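Local coordinates for tryptophan decarboxylase 1 (PDB 6KHO) that catalyses the pyridoxal phosphate-dependent decarboxylation of L-tryptophan to tryptamine, and of 5-hydroxy-L-tryptophan to serotonin, on the route to serotonin and melatonin, at the interface of chains A and B. Coordinates in Å, arbitrary orientation; residue numbers count along the deposited sequence, not the author numbering. Chains: chain A/B, Tryptophan decarboxylase 1.

Contact 1: the interface of chains A and B. Residues chain A 145, 390, 394; chain B 66-67, 71, 75, 79-80, 83-84.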
ATOM      1  N   TRP A 145      12.878 -16.060   7.154  1.00 25.45           N
ATOM      2  CA  TRP A 145      12.897 -17.256   6.318  1.00 25.92           C
ATOM      3  C   TRP A 145      13.342 -16.928   4.900  1.00 26.62           C
ATOM      4  O   TRP A 145      14.153 -17.652   4.314  1.00 29.21           O
ATOM      5  CB  TRP A 145      11.512 -17.905   6.266  1.00 24.89           C
ATOM      6  CG  TRP A 145      11.096 -18.716   7.453  1.00 28.77           C
ATOM      7  CD1 TRP A 145      11.658 -18.738   8.702  1.00 28.56           C
ATOM      8  CD2 TRP A 145       9.985 -19.622   7.496  1.00 26.15           C
ATOM      9  NE1 TRP A 145      10.959 -19.608   9.515  1.00 27.38           N
ATOM     10  CE2 TRP A 145       9.933 -20.164   8.794  1.00 28.27           C
ATOM     11  CE3 TRP A 145       9.034 -20.029   6.554  1.00 24.48           C
ATOM     12  CZ2 TRP A 145       8.959 -21.096   9.174  1.00 28.58           C
ATOM     13  CZ3 TRP A 145       8.076 -20.953   6.927  1.00 27.16           C
ATOM     14  CH2 TRP A 145       8.042 -21.473   8.230  1.00 27.62           C
ATOM     15  N   TRP A 390       4.377 -16.258   4.480  1.00 25.47           N
ATOM     16  CA  TRP A 390       4.668 -17.444   5.290  1.00 25.41           C
ATOM     17  C   TRP A 390       3.928 -18.672   4.759  1.00 25.57           C
ATOM     18  O   TRP A 390       4.498 -19.766   4.678  1.00 25.89           O
ATOM     19  CB  TRP A 390       4.300 -17.178   6.751  1.00 25.03           C
ATOM     20  CG  TRP A 390       4.268 -18.416   7.602  1.00 26.32           C
ATOM     21  CD1 TRP A 390       5.341 -19.103   8.095  1.00 25.92           C
ATOM     22  CD2 TRP A 390       3.097 -19.124   8.043  1.00 26.15           C
ATOM     23  NE1 TRP A 390       4.911 -20.201   8.810  1.00 30.55           N
ATOM     24  CE2 TRP A 390       3.540 -20.238   8.792  1.00 25.63           C
ATOM     25  CE3 TRP A 390       1.721 -18.935   7.860  1.00 24.45           C
ATOM     26  CZ2 TRP A 390       2.654 -21.145   9.385  1.00 26.25           C
ATOM     27  CZ3 TRP A 390       0.834 -19.835   8.463  1.00 27.63           C
ATOM     28  CH2 TRP A 390       1.312 -20.930   9.213  1.00 28.16           C
ATOM     29  N   ARG A 394       5.704 -22.051   3.896  1.00 27.46           N
ATOM     30  CA  ARG A 394       5.372 -23.166   4.785  1.00 29.77           C
ATOM     31  C   ARG A 394       4.713 -24.315   4.027  1.00 28.02           C
ATOM     32  O   ARG A 394       4.960 -25.486   4.331  1.00 31.13           O
ATOM     33  CB  ARG A 394       4.457 -22.694   5.923  1.00 27.46           C
ATOM     34  CG  ARG A 394       4.030 -23.802   6.926  1.00 27.48           C
ATOM     35  CD  ARG A 394       5.284 -24.404   7.560  1.00 34.00           C
ATOM     36  NE  ARG A 394       5.047 -25.319   8.679  1.00 33.04           N
ATOM     37  CZ  ARG A 394       5.364 -26.606   8.653  1.00 34.42           C
ATOM     38  NH1 ARG A 394       5.885 -27.124   7.553  1.00 38.48           N
ATOM     39  NH2 ARG A 394       5.147 -27.376   9.713  1.00 33.83           N
TER
ATOM     40  N   LEU B  66       7.098 -21.756  16.292  1.00 31.54           N
ATOM     41  CA  LEU B  66       7.272 -22.190  14.915  1.00 30.61           C
ATOM     42  C   LEU B  66       8.748 -22.413  14.609  1.00 32.53           C
ATOM     43  O   LEU B  66       9.632 -21.906  15.303  1.00 30.18           O
ATOM     44  CB  LEU B  66       6.694 -21.146  13.952  1.00 27.14           C
ATOM     45  CG  LEU B  66       5.227 -20.792  14.175  1.00 28.85           C
ATOM     46  CD1 LEU B  66       4.759 -19.802  13.125  1.00 30.25           C
ATOM     47  CD2 LEU B  66       4.376 -22.059  14.143  1.00 29.91           C
ATOM     48  N   ARG B  67       9.007 -23.148  13.530  1.00 30.52           N
ATOM     49  CA  ARG B  67      10.375 -23.527  13.207  1.00 34.01           C
ATOM     50  C   ARG B  67      11.190 -22.300  12.800  1.00 31.82           C
ATOM     51  O   ARG B  67      10.654 -21.303  12.302  1.00 30.31           O
ATOM     52  CB  ARG B  67      10.387 -24.572  12.093  1.00 31.66           C
ATOM     53  CG  ARG B  67       9.716 -24.096  10.822  1.00 32.57           C
ATOM     54  CD  ARG B  67       9.438 -25.250   9.871  1.00 36.71           C
ATOM     55  NE  ARG B  67      10.675 -25.823   9.348  1.00 37.56           N
ATOM     56  CZ  ARG B  67      10.837 -27.121   9.107  1.00 41.87           C
ATOM     57  NH1 ARG B  67       9.842 -27.968   9.358  1.00 44.10           N
ATOM     58  NH2 ARG B  67      11.988 -27.576   8.634  1.00 41.91           N
ATOM     59  N   PRO B  71      10.892 -24.772   5.671  1.00 32.78           N
ATOM     60  CA  PRO B  71      11.018 -26.213   5.423  1.00 31.16           C
ATOM     61  C   PRO B  71      11.548 -26.494   4.022  1.00 32.06           C
ATOM     62  O   PRO B  71      11.228 -25.795   3.057  1.00 28.03           O
ATOM     63  CB  PRO B  71       9.577 -26.722   5.585  1.00 32.31           C
ATOM     64  CG  PRO B  71       8.732 -25.524   5.211  1.00 33.59           C
ATOM     65  CD  PRO B  71       9.487 -24.344   5.770  1.00 30.36           C
ATOM     66  N   ALA B  75       4.359 -29.433   2.629  1.00 36.01           N
ATOM     67  CA  ALA B  75       3.474 -29.989   3.635  1.00 35.25           C
ATOM     68  C   ALA B  75       2.037 -29.832   3.166  1.00 34.62           C
ATOM     69  O   ALA B  75       1.732 -28.913   2.390  1.00 34.69           O
ATOM     70  CB  ALA B  75       3.670 -29.291   4.991  1.00 37.42           C
ATOM     71  N   VAL B  79      -1.656 -28.763   7.438  1.00 26.66           N
ATOM     72  CA  VAL B  79      -0.624 -28.511   8.438  1.00 30.55           C
ATOM     73  C   VAL B  79      -0.405 -27.012   8.601  1.00 30.45           C
ATOM     74  O   VAL B  79      -0.286 -26.500   9.723  1.00 26.38           O
ATOM     75  CB  VAL B  79       0.670 -29.246   8.040  1.00 32.56           C
ATOM     76  CG1 VAL B  79       1.865 -28.714   8.812  1.00 30.43           C
ATOM     77  CG2 VAL B  79       0.493 -30.754   8.226  1.00 31.81           C
ATOM     78  N   THR B  80      -0.367 -26.289   7.484  1.00 28.04           N
ATOM     79  CA  THR B  80      -0.297 -24.832   7.533  1.00 29.90           C
ATOM     80  C   THR B  80      -1.469 -24.256   8.312  1.00 27.93           C
ATOM     81  O   THR B  80      -1.285 -23.422   9.208  1.00 28.99           O
ATOM     82  CB  THR B  80      -0.270 -24.279   6.111  1.00 28.79           C
ATOM     83  OG1 THR B  80       0.838 -24.849   5.413  1.00 26.85           O
ATOM     84  CG2 THR B  80      -0.159 -22.748   6.118  1.00 26.56           C
ATOM     85  N   GLU B  83      -1.175 -24.680  12.061  1.00 26.66           N
ATOM     86  CA  GLU B  83      -0.253 -23.747  12.704  1.00 27.64           C
ATOM     87  C   GLU B  83      -0.857 -22.356  12.798  1.00 26.51           C
ATOM     88  O   GLU B  83      -0.631 -21.641  13.785  1.00 28.35           O
ATOM     89  CB  GLU B  83       1.086 -23.716  11.948  1.00 28.05           C
ATOM     90  CG  GLU B  83       1.856 -25.019  12.075  1.00 32.17           C
ATOM     91  CD  GLU B  83       3.263 -24.983  11.483  1.00 34.43           C
ATOM     92  OE1 GLU B  83       3.547 -24.126  10.619  1.00 35.68           O
ATOM     93  OE2 GLU B  83       4.086 -25.844  11.868  1.00 33.10           O
ATOM     94  N   LEU B  84      -1.637 -21.956  11.795  1.00 27.90           N
ATOM     95  CA  LEU B  84      -2.418 -20.729  11.926  1.00 29.01           C
ATOM     96  C   LEU B  84      -3.319 -20.786  13.159  1.00 28.71           C
ATOM     97  O   LEU B  84      -3.359 -19.845  13.961  1.00 26.18           O
ATOM     98  CB  LEU B  84      -3.241 -20.496  10.657  1.00 24.21           C
ATOM     99  CG  LEU B  84      -4.330 -19.417  10.706  1.00 29.08           C
ATOM    100  CD1 LEU B  84      -3.692 -18.016  10.697  1.00 30.84           C
ATOM    101  CD2 LEU B  84      -5.294 -19.572   9.536  1.00 28.30           C
TER
HETATM  102  O   HOH W   1       5.854 -22.576  10.478  1.00 32.44           O

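Contact 2: the interface of chains A and B. Residues chain A 62, 66, 80, 83-84, 88; chain B 134, 138, 141, 387, 390.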
ATOM      1  N   LEU A  62     -17.207   1.271 -19.161  1.00 35.31           N
ATOM      2  CA  LEU A  62     -17.667   0.648 -17.920  1.00 33.67           C
ATOM      3  C   LEU A  62     -18.830   1.416 -17.310  1.00 32.10           C
ATOM      4  O   LEU A  62     -19.865   0.824 -16.977  1.00 30.01           O
ATOM      5  CB  LEU A  62     -16.521   0.524 -16.909  1.00 32.11           C
ATOM      6  CG  LEU A  62     -16.941  -0.386 -15.744  1.00 33.87           C
ATOM      7  CD1 LEU A  62     -17.220  -1.799 -16.266  1.00 31.48           C
ATOM      8  CD2 LEU A  62     -15.902  -0.421 -14.616  1.00 30.91           C
ATOM      9  N   LEU A  66     -22.316  -0.417 -16.254  1.00 39.25           N
ATOM     10  CA  LEU A  66     -22.812  -0.179 -14.911  1.00 32.80           C
ATOM     11  C   LEU A  66     -23.453   1.197 -14.940  1.00 33.61           C
ATOM     12  O   LEU A  66     -23.560   1.816 -15.992  1.00 46.40           O
ATOM     13  CB  LEU A  66     -21.682  -0.370 -13.901  1.00 31.32           C
ATOM     14  CG  LEU A  66     -20.834  -1.586 -14.288  1.00 34.36           C
ATOM     15  CD1 LEU A  66     -19.587  -1.704 -13.429  1.00 34.73           C
ATOM     16  CD2 LEU A  66     -21.642  -2.870 -14.225  1.00 37.82           C
ATOM     17  N   THR A  80     -24.215  -8.950  -8.243  1.00 26.68           N
ATOM     18  CA  THR A  80     -22.867  -8.392  -8.278  1.00 30.28           C
ATOM     19  C   THR A  80     -21.920  -9.298  -9.054  1.00 28.48           C
ATOM     20  O   THR A  80     -21.158  -8.833  -9.907  1.00 28.84           O
ATOM     21  CB  THR A  80     -22.372  -8.178  -6.851  1.00 30.62           C
ATOM     22  OG1 THR A  80     -23.338  -7.380  -6.151  1.00 29.45           O
ATOM     23  CG2 THR A  80     -21.002  -7.478  -6.860  1.00 28.12           C
ATOM     24  N   GLU A  83     -22.609  -9.113 -12.841  1.00 28.72           N
ATOM     25  CA  GLU A  83     -21.985  -7.926 -13.432  1.00 30.59           C
ATOM     26  C   GLU A  83     -20.470  -8.058 -13.495  1.00 32.07           C
ATOM     27  O   GLU A  83     -19.850  -7.587 -14.454  1.00 29.88           O
ATOM     28  CB  GLU A  83     -22.408  -6.671 -12.664  1.00 29.71           C
ATOM     29  CG  GLU A  83     -23.947  -6.500 -12.682  1.00 35.99           C
ATOM     30  CD  GLU A  83     -24.430  -5.168 -12.126  1.00 37.52           C
ATOM     31  OE1 GLU A  83     -23.661  -4.485 -11.424  1.00 40.15           O
ATOM     32  OE2 GLU A  83     -25.596  -4.805 -12.390  1.00 41.36           O
ATOM     33  N   LEU A  84     -19.857  -8.711 -12.505  1.00 30.32           N
ATOM     34  CA  LEU A  84     -18.444  -9.053 -12.617  1.00 32.60           C
ATOM     35  C   LEU A  84     -18.170  -9.841 -13.895  1.00 32.02           C
ATOM     36  O   LEU A  84     -17.245  -9.523 -14.655  1.00 32.17           O
ATOM     37  CB  LEU A  84     -18.007  -9.858 -11.391  1.00 29.54           C
ATOM     38  CG  LEU A  84     -16.573 -10.367 -11.435  1.00 33.65           C
ATOM     39  CD1 LEU A  84     -15.599  -9.202 -11.280  1.00 32.81           C
ATOM     40  CD2 LEU A  84     -16.355 -11.418 -10.356  1.00 31.58           C
ATOM     41  N   VAL A  88     -17.053  -6.639 -16.180  1.00 32.53           N
ATOM     42  CA  VAL A  88     -15.679  -6.449 -15.720  1.00 33.38           C
ATOM     43  C   VAL A  88     -14.726  -7.383 -16.458  1.00 34.54           C
ATOM     44  O   VAL A  88     -13.796  -6.925 -17.136  1.00 34.64           O
ATOM     45  CB  VAL A  88     -15.583  -6.652 -14.196  1.00 33.35           C
ATOM     46  CG1 VAL A  88     -14.124  -6.551 -13.730  1.00 34.89           C
ATOM     47  CG2 VAL A  88     -16.497  -5.663 -13.462  1.00 32.85           C
TER
ATOM     48  N   ALA B 134     -10.587  -2.658 -17.500  1.00 32.37           N
ATOM     49  CA  ALA B 134     -11.648  -2.789 -16.508  1.00 32.84           C
ATOM     50  C   ALA B 134     -11.189  -2.297 -15.140  1.00 31.25           C
ATOM     51  O   ALA B 134     -11.940  -1.613 -14.434  1.00 28.55           O
ATOM     52  CB  ALA B 134     -12.117  -4.244 -16.444  1.00 31.42           C
ATOM     53  N   MET B 138     -13.027   0.706 -13.301  1.00 28.90           N
ATOM     54  CA  MET B 138     -13.742   0.403 -12.066  1.00 27.05           C
ATOM     55  C   MET B 138     -13.251   1.260 -10.905  1.00 29.25           C
ATOM     56  O   MET B 138     -14.052   1.702 -10.075  1.00 28.03           O
ATOM     57  CB  MET B 138     -13.614  -1.077 -11.708  1.00 30.68           C
ATOM     58  CG  MET B 138     -14.438  -1.394 -10.452  1.00 34.23           C
ATOM     59  SD  MET B 138     -15.384  -2.905 -10.513  1.00 42.76           S
ATOM     60  CE  MET B 138     -16.779  -2.473 -11.549  1.00 36.66           C
ATOM     61  N   LEU B 141     -14.743   4.515 -11.525  1.00 29.93           N
ATOM     62  CA  LEU B 141     -16.182   4.434 -11.273  1.00 29.56           C
ATOM     63  C   LEU B 141     -16.486   4.427  -9.779  1.00 28.11           C
ATOM     64  O   LEU B 141     -17.355   5.174  -9.303  1.00 27.12           O
ATOM     65  CB  LEU B 141     -16.751   3.176 -11.924  1.00 30.11           C
ATOM     66  CG  LEU B 141     -18.271   3.063 -11.795  1.00 32.79           C
ATOM     67  CD1 LEU B 141     -18.951   4.170 -12.618  1.00 32.71           C
ATOM     68  CD2 LEU B 141     -18.743   1.683 -12.239  1.00 33.08           C
ATOM     69  N   LEU B 387     -12.188  -3.022  -6.940  1.00 30.11           N
ATOM     70  CA  LEU B 387     -13.225  -4.037  -7.104  1.00 30.71           C
ATOM     71  C   LEU B 387     -14.034  -4.208  -5.824  1.00 30.28           C
ATOM     72  O   LEU B 387     -15.271  -4.258  -5.855  1.00 29.36           O
ATOM     73  CB  LEU B 387     -12.598  -5.368  -7.531  1.00 30.97           C
ATOM     74  CG  LEU B 387     -13.587  -6.507  -7.854  1.00 31.29           C
ATOM     75  CD1 LEU B 387     -14.542  -6.112  -8.986  1.00 34.48           C
ATOM     76  CD2 LEU B 387     -12.861  -7.797  -8.211  1.00 31.58           C
ATOM     77  N   TRP B 390     -16.417  -1.172  -5.189  1.00 28.16           N
ATOM     78  CA  TRP B 390     -17.609  -1.243  -6.028  1.00 27.63           C
ATOM     79  C   TRP B 390     -18.560  -2.333  -5.538  1.00 27.84           C
ATOM     80  O   TRP B 390     -19.777  -2.125  -5.486  1.00 28.28           O
ATOM     81  CB  TRP B 390     -17.207  -1.489  -7.485  1.00 26.09           C
ATOM     82  CG  TRP B 390     -18.374  -1.938  -8.352  1.00 30.34           C
ATOM     83  CD1 TRP B 390     -19.391  -1.155  -8.835  1.00 29.98           C
ATOM     84  CD2 TRP B 390     -18.633  -3.265  -8.818  1.00 29.86           C
ATOM     85  NE1 TRP B 390     -20.262  -1.918  -9.582  1.00 31.25           N
ATOM     86  CE2 TRP B 390     -19.820  -3.216  -9.587  1.00 31.03           C
ATOM     87  CE3 TRP B 390     -17.974  -4.493  -8.667  1.00 29.96           C
ATOM     88  CZ2 TRP B 390     -20.359  -4.347 -10.199  1.00 32.09           C
ATOM     89  CZ3 TRP B 390     -18.504  -5.614  -9.276  1.00 31.06           C
ATOM     90  CH2 TRP B 390     -19.696  -5.537 -10.030  1.00 33.23           C
TER
HETATM   91  O   HOH W   2     -22.915  -1.872 -10.898  1.00 37.35           O

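Contact 3: the interface of chains A and B. Residues chain A 45, 108-110, 113, 491-492; chain B 25, 30, 121.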
ATOM      1  N   TYR A  45      -9.931 -19.655 -13.868  1.00 30.59           N
ATOM      2  CA  TYR A  45      -8.685 -20.309 -14.244  1.00 30.71           C
ATOM      3  C   TYR A  45      -8.912 -21.347 -15.339  1.00 33.60           C
ATOM      4  O   TYR A  45      -8.057 -21.535 -16.209  1.00 31.03           O
ATOM      5  CB  TYR A  45      -8.031 -20.961 -13.030  1.00 32.72           C
ATOM      6  CG  TYR A  45      -7.439 -19.985 -12.025  1.00 33.21           C
ATOM      7  CD1 TYR A  45      -6.966 -18.739 -12.415  1.00 32.78           C
ATOM      8  CD2 TYR A  45      -7.360 -20.325 -10.682  1.00 33.48           C
ATOM      9  CE1 TYR A  45      -6.427 -17.852 -11.478  1.00 33.47           C
ATOM     10  CE2 TYR A  45      -6.822 -19.462  -9.749  1.00 31.49           C
ATOM     11  CZ  TYR A  45      -6.360 -18.228 -10.141  1.00 33.34           C
ATOM     12  OH  TYR A  45      -5.824 -17.377  -9.176  1.00 32.85           O
ATOM     13  N   ASN A 108       1.490 -16.493  -8.943  1.00 29.11           N
ATOM     14  CA  ASN A 108       0.502 -16.628  -7.882  1.00 29.15           C
ATOM     15  C   ASN A 108       0.428 -18.090  -7.450  1.00 30.16           C
ATOM     16  O   ASN A 108       0.988 -18.984  -8.095  1.00 28.81           O
ATOM     17  CB  ASN A 108      -0.869 -16.107  -8.362  1.00 28.70           C
ATOM     18  CG  ASN A 108      -1.684 -15.471  -7.252  1.00 30.94           C
ATOM     19  OD1 ASN A 108      -1.330 -15.546  -6.071  1.00 27.94           O
ATOM     20  ND2 ASN A 108      -2.797 -14.838  -7.632  1.00 29.39           N
ATOM     21  N   SER A 109      -0.288 -18.334  -6.350  1.00 29.69           N
ATOM     22  CA  SER A 109      -0.427 -19.691  -5.839  1.00 29.66           C
ATOM     23  C   SER A 109      -1.653 -19.769  -4.944  1.00 27.20           C
ATOM     24  O   SER A 109      -2.084 -18.766  -4.361  1.00 25.93           O
ATOM     25  CB  SER A 109       0.822 -20.139  -5.066  1.00 29.06           C
ATOM     26  OG  SER A 109       1.002 -19.376  -3.871  1.00 27.38           O
ATOM     27  N   ALA A 110      -2.205 -20.980  -4.835  1.00 25.12           N
ATOM     28  CA  ALA A 110      -3.376 -21.180  -3.982  1.00 25.73           C
ATOM     29  C   ALA A 110      -3.077 -20.816  -2.532  1.00 25.36           C
ATOM     30  O   ALA A 110      -3.922 -20.225  -1.849  1.00 25.94           O
ATOM     31  CB  ALA A 110      -3.860 -22.626  -4.088  1.00 25.28           C
ATOM     32  N   ILE A 113      -3.162 -16.877  -2.192  1.00 25.21           N
ATOM     33  CA  ILE A 113      -4.533 -16.371  -2.245  1.00 27.30           C
ATOM     34  C   ILE A 113      -5.281 -16.726  -0.963  1.00 25.60           C
ATOM     35  O   ILE A 113      -5.999 -15.893  -0.400  1.00 24.86           O
ATOM     36  CB  ILE A 113      -5.260 -16.915  -3.487  1.00 27.55           C
ATOM     37  CG1 ILE A 113      -4.569 -16.420  -4.762  1.00 26.72           C
ATOM     38  CG2 ILE A 113      -6.706 -16.469  -3.472  1.00 26.50           C
ATOM     39  CD1 ILE A 113      -4.911 -17.266  -6.001  1.00 27.13           C
ATOM     40  N   SER A 491       1.726 -18.065 -14.123  1.00 32.86           N
ATOM     41  CA  SER A 491       1.641 -19.279 -13.311  1.00 34.30           C
ATOM     42  C   SER A 491       0.919 -20.422 -14.038  1.00 38.71           C
ATOM     43  O   SER A 491       1.269 -21.596 -13.859  1.00 40.30           O
ATOM     44  CB  SER A 491       0.957 -18.970 -11.979  1.00 32.61           C
ATOM     45  OG  SER A 491       1.804 -18.140 -11.187  1.00 35.47           O
ATOM     46  N   LEU A 492      -0.094 -20.108 -14.853  1.00 34.86           N
ATOM     47  CA  LEU A 492      -0.803 -21.156 -15.590  1.00 36.97           C
ATOM     48  C   LEU A 492      -0.042 -21.647 -16.821  1.00 38.03           C
ATOM     49  O   LEU A 492      -0.467 -22.621 -17.454  1.00 36.80           O
ATOM     50  CB  LEU A 492      -2.189 -20.652 -16.004  1.00 34.78           C
ATOM     51  CG  LEU A 492      -3.156 -20.522 -14.824  1.00 33.14           C
ATOM     52  CD1 LEU A 492      -4.491 -19.902 -15.231  1.00 36.85           C
ATOM     53  CD2 LEU A 492      -3.348 -21.895 -14.196  1.00 36.31           C
TER
ATOM     54  N   LEU B  25      -1.535 -23.175  -9.238  1.00 32.61           N
ATOM     55  CA  LEU B  25      -2.945 -22.828  -9.356  1.00 33.02           C
ATOM     56  C   LEU B  25      -3.766 -23.976  -9.936  1.00 33.35           C
ATOM     57  O   LEU B  25      -4.762 -23.745 -10.623  1.00 34.19           O
ATOM     58  CB  LEU B  25      -3.122 -21.561 -10.194  1.00 32.16           C
ATOM     59  CG  LEU B  25      -2.491 -20.289  -9.604  1.00 32.72           C
ATOM     60  CD1 LEU B  25      -2.508 -19.163 -10.628  1.00 31.59           C
ATOM     61  CD2 LEU B  25      -3.211 -19.862  -8.319  1.00 28.05           C
ATOM     62  N   VAL B  30      -6.717 -25.094  -5.650  1.00 29.14           N
ATOM     63  CA  VAL B  30      -7.398 -23.805  -5.553  1.00 30.27           C
ATOM     64  C   VAL B  30      -8.717 -23.956  -4.802  1.00 33.08           C
ATOM     65  O   VAL B  30      -8.989 -23.238  -3.833  1.00 30.33           O
ATOM     66  CB  VAL B  30      -7.598 -23.198  -6.954  1.00 32.70           C
ATOM     67  CG1 VAL B  30      -8.688 -22.123  -6.930  1.00 32.75           C
ATOM     68  CG2 VAL B  30      -6.286 -22.630  -7.456  1.00 29.06           C
ATOM     69  N   ALA B 121      -7.063 -13.303  -6.965  1.00 26.26           N
ATOM     70  CA  ALA B 121      -6.980 -14.433  -7.886  1.00 29.03           C
ATOM     71  C   ALA B 121      -6.698 -13.965  -9.308  1.00 26.86           C
ATOM     72  O   ALA B 121      -5.916 -14.592 -10.027  1.00 29.22           O
ATOM     73  CB  ALA B 121      -8.276 -15.263  -7.833  1.00 27.56           C
TER
HETATM   74  O   HOH W   3      -3.449 -15.369 -10.362  1.00 40.51           O

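Contact 1: the interface of chains A and B
The carboxylate oxygen OE1 of B:Glu83 is gripped by A:Arg394 and, through a water, by A:Trp390. A:Arg394 meets the acid side-on, each nitrogen taking its own oxygen: NE donates to B:Glu83 OE1 at 2.7 Å and NH2 to B:Glu83 OE2 at 2.8 Å. Both bonds are nearly straight and lie close to the guanidinium plane, yet they reach the oxygens from above the carboxylate, whose plane is turned 49° from the guanidinium. Water 1 sits in the plane of the A:Trp390 ring, 3.1 Å from the indole NE1 and 2.8 Å from B:Glu83 OE1. The indole is nearly coplanar with the carboxylate, and its rim carbon CZ2 also borders OE1. CB of A:Arg394 packs on one face of this indole; CG anti to the backbone N (chi1 180°) and a bend at chi2 carry the guanidinium to the acid. Further along, the NE1 of A:Trp145 donates to the backbone O of B:Arg67 at 3.3 Å, approaching from above the carbonyl plane, while CG of B:Arg67 packs on ring carbon CZ2. The salt bridge beside A:Trp390, with the A:Trp145 contact to the loop next to it, helps tie helix 77-88 of one subunit to the long helix 386-420 of the other in the homodimer.

Contact 2: the interface of chains A and B
A:Leu66 and B:Met138 meet methyl to methyl, CD1 to CE at a tight 3.5 Å, in the apolar part of this group II decarboxylase dimer interface. The thioether chain of B:Met138 is bent at chi2 and chi3 (137° and -77°), which brings its CE over the centre of the B:Trp390 ring, 3.4 Å above the plane. The same methyl touches CG2 of A:Val88, so it is caught between its own subunit's indole and two aliphatic groups of the partner. Close by, CD2 of A:Leu62 presses on the helix backbone of B:Met138, 3.4 Å from its CA, and CD2 of B:Leu141 closes against CD1 of A:Leu66. The packing is slacker where A:Leu84 and B:Leu387 cross at about a right angle, their CD1 methyls 4.0 Å apart. At the watered rim of B:Trp390, in contrast to the apolar part, the contact is polar and indirect: water 2 lies in the ring plane, 3.0 Å from NE1, and passes the link to OE1 of A:Glu83 at 2.8 Å. At the six-membered end of the indole, CG2 of A:Thr80 and CB of A:Glu83 each come to 3.9 Å from CH2 of B:Trp390. An alanine in place of B:Trp390 would probably leave the B:Met138 methyl without the ring face beneath it, free to turn, and water 2 without its indole partner.

Contact 3: the interface of chains A and B
This is a largely apolar, knob-in-pocket part of the homodimer interface, in which the N-terminal segment of one subunit is clasped by the other. The knob is B:Leu25, which has 118 Å² of its surface hidden by chain A. Its chi1 of -63° together with chi2 of 170° sends the two methyls to different walls. CD1 rests on CB of A:Ser491 at 3.7 Å, whereas CD2 points toward CA of A:Ser109 and CD1 of A:Ile113. A:Tyr45 crosses the leucine at about a right angle, with B:Leu25 CB lying over one face of the ring toward its rim. A further methyl, CG2 of B:Val30, lies 3.9 Å from CE2 of A:Tyr45. The phenol reaches beyond this apolar patch to a helix-end carbonyl: A:Tyr45 OH donates to B:Ala121 O at 2.9 Å, tilted 24° from the carbonyl plane. Water 3 lies 2.6 Å from B:Ala121 O and is in turn held by ND2 of A:Asn108. Behind the pocket wall, OG of A:Ser491 accepts a hydrogen bond from the backbone N of A:Asn108 at 2.8 Å, a second-shell bond that joins two loops lining B:Leu25. In the fold, B:Leu25 lies just ahead of helix 27-47, against the partner's own helix 27-47, the start of its helix 110-122 and the loop before its helix 495-513.

Contacts 1 and 2 centre about 37 Å apart, and contact 3 lies between them in distance, about 19 Å from contact 1 and 22 Å from contact 2. With the chains exchanged, helix 77-88 meets helix 386-420 in both contacts 1 and 2: A:Trp390 faces B:Leu66, B:Thr80, B:Glu83 and B:Leu84 in contact 1, B:Trp390 faces A:Leu66, A:Thr80, A:Glu83 and A:Leu84 in contact 2. Helix 133-149 meets the loop ahead of helix 77-88 in contact 1 and that helix itself in contact 2. Contact 3 adds helices 27-47 and 110-122. Two-fold symmetry repeats each patch, so each subunit's N-terminal region packs on the other.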